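Local coordinates for mitochondrial RNA-binding protein 1 (Trypanosoma brucei, PDB 2GIA) that binds guide RNA as part of the MRP1/MRP2 complex, in which it is thought to act as a matchmaker between RNA strands during mitochondrial RNA editing, at residues B[99-103]-B[104-108]; B[90-93]-B[94-97]; B[47-51]-B[52-56]. One frame throughout, in Å; residues are numbered along the deposited sequence.

Contacts 1 and 2 are successive beta hairpins of one antiparallel sheet and share strand 96-101: contact 2 pairs its beginning with strand 87-91, contact 1 its end with strand 105-109. Their centres lie 18 Å apart, yet they touch, L108 CD1 being 4.1 Å from L97 CB. Both are partly buried, with aromatic and aliphatic side chains turned into the protein and a hydroxyl accepting one backbone NH at the turn in contact 1 (S102) and two in contact 2 (T92). Contact 3 is a surface loop between strands 36-43 and 65-68, its nearest atoms about 20 Å from contact 1 and about 26 Å from contact 2; lysine, aspartate and serine replace the apolar side chains there.

Contact 1 (B[99-103]-B[104-108]); sequences FEKSA and QGYHL
F99 lays the far end of its ring beside Y106, with CZ 3.6 Å from Y106 CD1, in an antiparallel beta hairpin made by strands 96-101 and 105-109. The two ring planes are only 3° apart, but a centroid separation of 5.4 Å shows that they are slid past each other and barely overlap. At its CD2 edge, near the ring plane, F99 meets L108 CB. K101 shares this face: its extended chain runs alongside the tyrosine, pointing the same way, with CG anti to the backbone N, and its methylenes follow the ring from CE1 to OH. The K101 NZ to Y106 OH bond is weak, and both groups have other partners: NZ bonds to C81 O and forms a salt bridge with E83, and OH bonds to E136. Helices 71-81 and 130-145 pack over this aromatic face, and R112 of the neighbouring mitochondrial RNA-binding protein 2 chain also packs on Y106.

On the opposite face stand E100 and H107, a hydrogen-bonded pair whose two backbone bonds, E100 N to H107 O and H107 N to E100 O, are both 3.0 Å. Their side chains find other partners, H109 for E100 and S124 for H107. At the turn S102 N reaches G105 O at 2.8 Å. The hydroxyl of S102 folds back (chi1 71°), accepts the N-H of G105 at 2.9 Å (G105 N to S102 OG) with an N-H...O angle of 137°, and lies 2.6 Å from a water that donates weakly to Y106 O.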
# COMPACT_ATOMS: atom_id res chain seq x y z
N PHE B 99 19.70 12.78 -5.00
CA PHE B 99 19.32 11.43 -4.60
C PHE B 99 19.23 10.64 -5.92
O PHE B 99 18.48 11.05 -6.84
CB PHE B 99 17.93 11.42 -3.91
CG PHE B 99 17.46 10.04 -3.51
CD1 PHE B 99 16.46 9.39 -4.23
CD2 PHE B 99 18.01 9.42 -2.36
CE1 PHE B 99 16.00 8.12 -3.81
CE2 PHE B 99 17.56 8.14 -1.92
CZ PHE B 99 16.54 7.48 -2.64
N GLU B 100 19.93 9.50 -6.02
CA GLU B 100 19.83 8.73 -7.25
C GLU B 100 19.90 7.24 -6.99
O GLU B 100 20.37 6.80 -5.93
CB GLU B 100 20.94 9.13 -8.24
CG GLU B 100 22.32 9.16 -7.64
CD GLU B 100 23.29 9.93 -8.57
OE1 GLU B 100 24.03 10.77 -8.08
OE2 GLU B 100 23.30 9.69 -9.80
N LYS B 101 19.43 6.46 -7.95
CA LYS B 101 19.40 5.00 -7.80
C LYS B 101 20.66 4.43 -8.41
O LYS B 101 21.06 4.85 -9.49
CB LYS B 101 18.15 4.42 -8.50
CG LYS B 101 17.92 2.89 -8.29
CD LYS B 101 16.49 2.50 -8.66
CE LYS B 101 16.16 1.06 -8.23
NZ LYS B 101 14.72 0.85 -8.49
N SER B 102 21.32 3.53 -7.68
CA SER B 102 22.55 2.91 -8.16
C SER B 102 22.30 1.41 -8.39
O SER B 102 21.21 0.91 -8.12
CB SER B 102 23.66 3.09 -7.13
OG SER B 102 23.40 2.28 -6.00
N ALA B 103 23.32 0.69 -8.86
CA ALA B 103 23.18 -0.75 -9.09
C ALA B 103 23.00 -1.47 -7.76
O ALA B 103 22.28 -2.45 -7.71
CB ALA B 103 24.42 -1.32 -9.82
N GLN B 104 23.64 -1.00 -6.70
CA GLN B 104 23.50 -1.67 -5.39
C GLN B 104 22.38 -1.13 -4.48
O GLN B 104 21.97 -1.80 -3.51
CB GLN B 104 24.81 -1.60 -4.63
CG GLN B 104 25.99 -2.27 -5.34
CD GLN B 104 25.79 -3.76 -5.48
OE1 GLN B 104 25.49 -4.45 -4.50
NE2 GLN B 104 25.95 -4.28 -6.70
N GLY B 105 21.88 0.07 -4.78
CA GLY B 105 20.86 0.65 -3.93
C GLY B 105 20.59 2.10 -4.24
O GLY B 105 20.23 2.43 -5.39
N TYR B 106 20.77 2.97 -3.24
CA TYR B 106 20.52 4.41 -3.43
C TYR B 106 21.66 5.22 -2.84
O TYR B 106 22.31 4.78 -1.89
CB TYR B 106 19.18 4.82 -2.79
CG TYR B 106 18.01 4.11 -3.46
CD1 TYR B 106 17.41 4.63 -4.62
CD2 TYR B 106 17.54 2.91 -2.96
CE1 TYR B 106 16.35 3.95 -5.27
CE2 TYR B 106 16.47 2.21 -3.61
CZ TYR B 106 15.89 2.74 -4.75
OH TYR B 106 14.85 2.08 -5.36
N HIS B 107 21.88 6.41 -3.39
CA HIS B 107 22.99 7.25 -2.94
C HIS B 107 22.43 8.65 -2.75
O HIS B 107 21.84 9.21 -3.67
CB HIS B 107 24.07 7.23 -4.04
CG HIS B 107 25.33 7.95 -3.69
ND1 HIS B 107 26.30 8.24 -4.63
CD2 HIS B 107 25.81 8.39 -2.50
CE1 HIS B 107 27.33 8.84 -4.03
NE2 HIS B 107 27.05 8.94 -2.74
N LEU B 108 22.62 9.21 -1.56
CA LEU B 108 22.13 10.58 -1.26
C LEU B 108 23.46 11.32 -0.98
O LEU B 108 24.26 10.87 -0.17
CB LEU B 108 21.23 10.59 -0.00
CG LEU B 108 20.84 11.98 0.52
CD1 LEU B 108 19.92 12.70 -0.48
CD2 LEU B 108 20.17 11.83 1.90
O HOH W 1 24.40 3.20 -3.73

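Contact 2 (B[90-93]-B[94-97]); sequences METK and AYTL
A94 meets T92 across the turn of the antiparallel hairpin formed by strands 87-91 and 96-101: its backbone N gives a weak bond to T92 OG1, and its CB lies 3.9 Å from the same oxygen. Beyond the turn, A94 also packs on H113.

Y95 comes next and uses both backbone and ring. Its N donates to T92 OG1 at 3.1 Å, while its O receives T92 N at 2.8 Å in a nearly straight bond (169°). With CG between the backbone N and carbonyl carbon (chi1 57°), the ring swings back across T92. The threonine oxygen consequently stands 3.4 Å above the ring plane, over its centre, and T92 CG2 approaches the phenol end. M90 CB meets the ring in plane, at the CE2 edge. Y95 OH bonds to R68 O, and the tyrosine also packs on V67, L69 and V112, joining the hairpin to strands 65-68 and 111-112.

T96 turns to the other face and lies alongside E91, its CG2 3.9 Å from E91 CG. Its OG1 binds a water that makes a weak bond to T92 O. L97 returns to the M90 side and closes the register with two backbone bonds: M90 N to L97 O at 2.7 Å and L97 N to M90 O at 2.8 Å. The methionine CE bends back to 4.3 Å from L97 CB.

The chemistry is therefore divided by face. Apolar M90 and L97 are buried on one side, E91 and T96 lie on the more exposed other side, and the T92 hydroxyl, by accepting the NH of Y95 and, weakly, that of A94 while lying over the ring face, links the polar turn to the buried tyrosine.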
# COMPACT_ATOMS: atom_id res chain seq x y z
N MET B 90 18.08 18.58 -4.87
CA MET B 90 17.38 19.46 -3.95
C MET B 90 18.35 20.53 -3.50
O MET B 90 19.43 20.22 -2.99
CB MET B 90 16.91 18.64 -2.76
CG MET B 90 15.82 17.62 -3.16
SD MET B 90 15.65 16.36 -1.91
CE MET B 90 17.01 15.29 -2.26
N GLU B 91 17.98 21.80 -3.70
CA GLU B 91 18.84 22.90 -3.31
C GLU B 91 18.07 23.85 -2.42
O GLU B 91 16.95 24.26 -2.74
CB GLU B 91 19.34 23.63 -4.54
CG GLU B 91 20.00 22.73 -5.52
CD GLU B 91 20.51 23.47 -6.73
OE1 GLU B 91 21.61 24.07 -6.63
OE2 GLU B 91 19.82 23.45 -7.78
N THR B 92 18.63 24.13 -1.26
CA THR B 92 18.00 25.09 -0.36
C THR B 92 19.16 25.89 0.23
O THR B 92 20.33 25.65 -0.10
CB THR B 92 17.26 24.42 0.79
OG1 THR B 92 18.22 23.72 1.60
CG2 THR B 92 16.19 23.46 0.27
N LYS B 93 18.83 26.83 1.11
CA LYS B 93 19.85 27.63 1.75
C LYS B 93 20.69 26.73 2.63
O LYS B 93 21.87 26.99 2.85
CB LYS B 93 19.19 28.72 2.61
CG LYS B 93 20.00 29.09 3.85
CD LYS B 93 19.12 29.21 5.12
CE LYS B 93 19.33 28.03 6.11
NZ LYS B 93 20.76 27.82 6.55
N ALA B 94 20.10 25.65 3.15
CA ALA B 94 20.86 24.78 4.03
C ALA B 94 21.67 23.66 3.36
O ALA B 94 22.66 23.18 3.94
CB ALA B 94 19.91 24.16 5.12
N TYR B 95 21.28 23.24 2.16
CA TYR B 95 22.00 22.11 1.57
C TYR B 95 21.76 22.01 0.09
O TYR B 95 20.83 22.64 -0.42
CB TYR B 95 21.53 20.79 2.22
CG TYR B 95 20.03 20.53 2.10
CD1 TYR B 95 19.16 20.70 3.20
CD2 TYR B 95 19.46 20.17 0.86
CE1 TYR B 95 17.75 20.51 3.07
CE2 TYR B 95 18.08 19.98 0.73
CZ TYR B 95 17.23 20.16 1.83
OH TYR B 95 15.85 20.01 1.66
N THR B 96 22.59 21.19 -0.56
CA THR B 96 22.44 20.87 -1.98
C THR B 96 22.64 19.39 -2.02
O THR B 96 23.73 18.93 -1.77
CB THR B 96 23.47 21.57 -2.89
OG1 THR B 96 23.20 22.97 -2.88
CG2 THR B 96 23.30 21.10 -4.35
N LEU B 97 21.59 18.64 -2.35
CA LEU B 97 21.68 17.19 -2.30
C LEU B 97 21.06 16.54 -3.50
O LEU B 97 20.01 16.97 -3.98
CB LEU B 97 20.93 16.66 -1.03
CG LEU B 97 21.54 16.87 0.36
CD1 LEU B 97 20.58 16.43 1.52
CD2 LEU B 97 22.83 16.07 0.39
O HOH W 2 23.66 24.85 -0.57

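Contact 3 (B[47-51]-B[52-56]); sequences PRKVD and PNDLS
K49 and D54 cross obliquely in a surface loop, the lysine methylenes passing the carboxylate before the ammonium reaches beyond it. K49 CD is 3.4 Å from D54 OD2, whereas NZ stays 4.8 Å from D54 OD1, too far for a salt bridge. The lysine chain bends at chi2 (-144°) and chi3 (-85°), which carries NZ to two backbone carbonyls. It donates to S56 O at 2.9 Å, nearly in line with that C=O, and to D54 O at 3.1 Å, from above the carbonyl plane. One ammonium thus holds two oxygens across the loop. The opposite charge of the nearby carboxylate probably adds electrostatic attraction.

D54 itself faces S56. With CG anti to the backbone N (chi1 -173°), its OD1 accepts S56 N at 2.9 Å from above the carboxylate plane, forming an Asx turn; the S56 hydroxyl also sits very close to OD1, at a distance too short to be trusted. The other carboxylate oxygen, OD2, takes a bond from a water that in turn accepts V50 N, tying the two halves of the loop together.

Before this lies a type I beta turn from D51 to D54, closed by D54 N to D51 O at 2.7 Å. The side chains of D51 and N53 run side by side from it, but the model is too tight here for their exact placing to carry weight.

In the fold, this loop follows strand 36-43 and precedes strand 65-68, with its centre about 25 Å from the centre of the chain. K49 touches Q58 and R48 packs on V18, both in loops, so these contacts tie the loop to other loops.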
# COMPACT_ATOMS: atom_id res chain seq x y z
N PRO B 47 35.90 4.37 19.98
CA PRO B 47 35.90 2.95 19.64
C PRO B 47 34.55 2.32 19.91
O PRO B 47 33.78 2.85 20.69
CB PRO B 47 36.97 2.36 20.58
CG PRO B 47 37.93 3.47 20.77
CD PRO B 47 37.02 4.70 20.89
N ARG B 48 34.29 1.20 19.25
CA ARG B 48 33.08 0.39 19.45
C ARG B 48 32.96 0.11 20.95
O ARG B 48 33.94 -0.28 21.61
CB ARG B 48 33.27 -0.93 18.71
CG ARG B 48 32.12 -1.89 18.81
CD ARG B 48 32.57 -3.25 18.22
NE ARG B 48 33.05 -3.07 16.84
CZ ARG B 48 32.27 -3.11 15.76
NH1 ARG B 48 30.96 -3.32 15.89
NH2 ARG B 48 32.79 -2.89 14.55
N LYS B 49 31.76 0.29 21.50
CA LYS B 49 31.58 0.07 22.93
C LYS B 49 31.61 -1.40 23.27
O LYS B 49 30.96 -2.18 22.59
CB LYS B 49 30.24 0.64 23.41
CG LYS B 49 30.28 2.11 23.74
CD LYS B 49 29.39 2.40 24.93
CE LYS B 49 27.99 2.61 24.47
NZ LYS B 49 27.05 2.87 25.58
N VAL B 50 32.35 -1.76 24.31
CA VAL B 50 32.42 -3.16 24.72
C VAL B 50 31.89 -3.39 26.12
O VAL B 50 31.49 -4.50 26.46
CB VAL B 50 33.86 -3.71 24.62
CG1 VAL B 50 34.35 -3.62 23.18
CG2 VAL B 50 34.78 -2.95 25.57
N ASP B 51 31.87 -2.35 26.95
CA ASP B 51 31.38 -2.49 28.32
C ASP B 51 29.94 -1.98 28.49
O ASP B 51 29.68 -0.78 28.39
CB ASP B 51 32.31 -1.73 29.27
CG ASP B 51 31.83 -1.77 30.71
OD1 ASP B 51 32.52 -1.19 31.58
OD2 ASP B 51 30.75 -2.36 30.96
N PRO B 52 29.00 -2.89 28.77
CA PRO B 52 27.57 -2.56 28.96
C PRO B 52 27.35 -1.58 30.11
O PRO B 52 26.25 -1.08 30.32
CB PRO B 52 26.94 -3.92 29.22
CG PRO B 52 28.02 -4.62 30.00
CD PRO B 52 29.26 -4.28 29.19
N ASN B 53 28.43 -1.33 30.85
CA ASN B 53 28.43 -0.42 31.98
C ASN B 53 28.72 1.01 31.49
O ASN B 53 28.37 1.99 32.16
CB ASN B 53 29.52 -0.86 32.97
CG ASN B 53 29.59 -0.00 34.22
OD1 ASN B 53 29.93 1.19 34.16
ND2 ASN B 53 29.25 -0.61 35.36
N ASP B 54 29.37 1.11 30.34
CA ASP B 54 29.72 2.40 29.73
C ASP B 54 28.40 3.09 29.37
O ASP B 54 27.60 2.52 28.63
CB ASP B 54 30.53 2.15 28.45
CG ASP B 54 31.08 3.42 27.86
OD1 ASP B 54 30.62 4.52 28.26
OD2 ASP B 54 31.98 3.33 26.98
N LEU B 55 28.16 4.30 29.86
CA LEU B 55 26.88 4.96 29.55
C LEU B 55 27.09 6.10 28.55
O LEU B 55 26.18 6.88 28.26
CB LEU B 55 26.22 5.51 30.83
CG LEU B 55 25.81 4.50 31.91
CD1 LEU B 55 25.04 5.20 33.09
CD2 LEU B 55 24.93 3.45 31.27
N SER B 56 28.32 6.21 28.05
CA SER B 56 28.63 7.25 27.09
C SER B 56 27.94 6.82 25.78
O SER B 56 27.72 5.64 25.55
CB SER B 56 30.15 7.39 26.91
OG SER B 56 30.79 6.18 26.49
O HOH W 3 33.27 0.48 26.23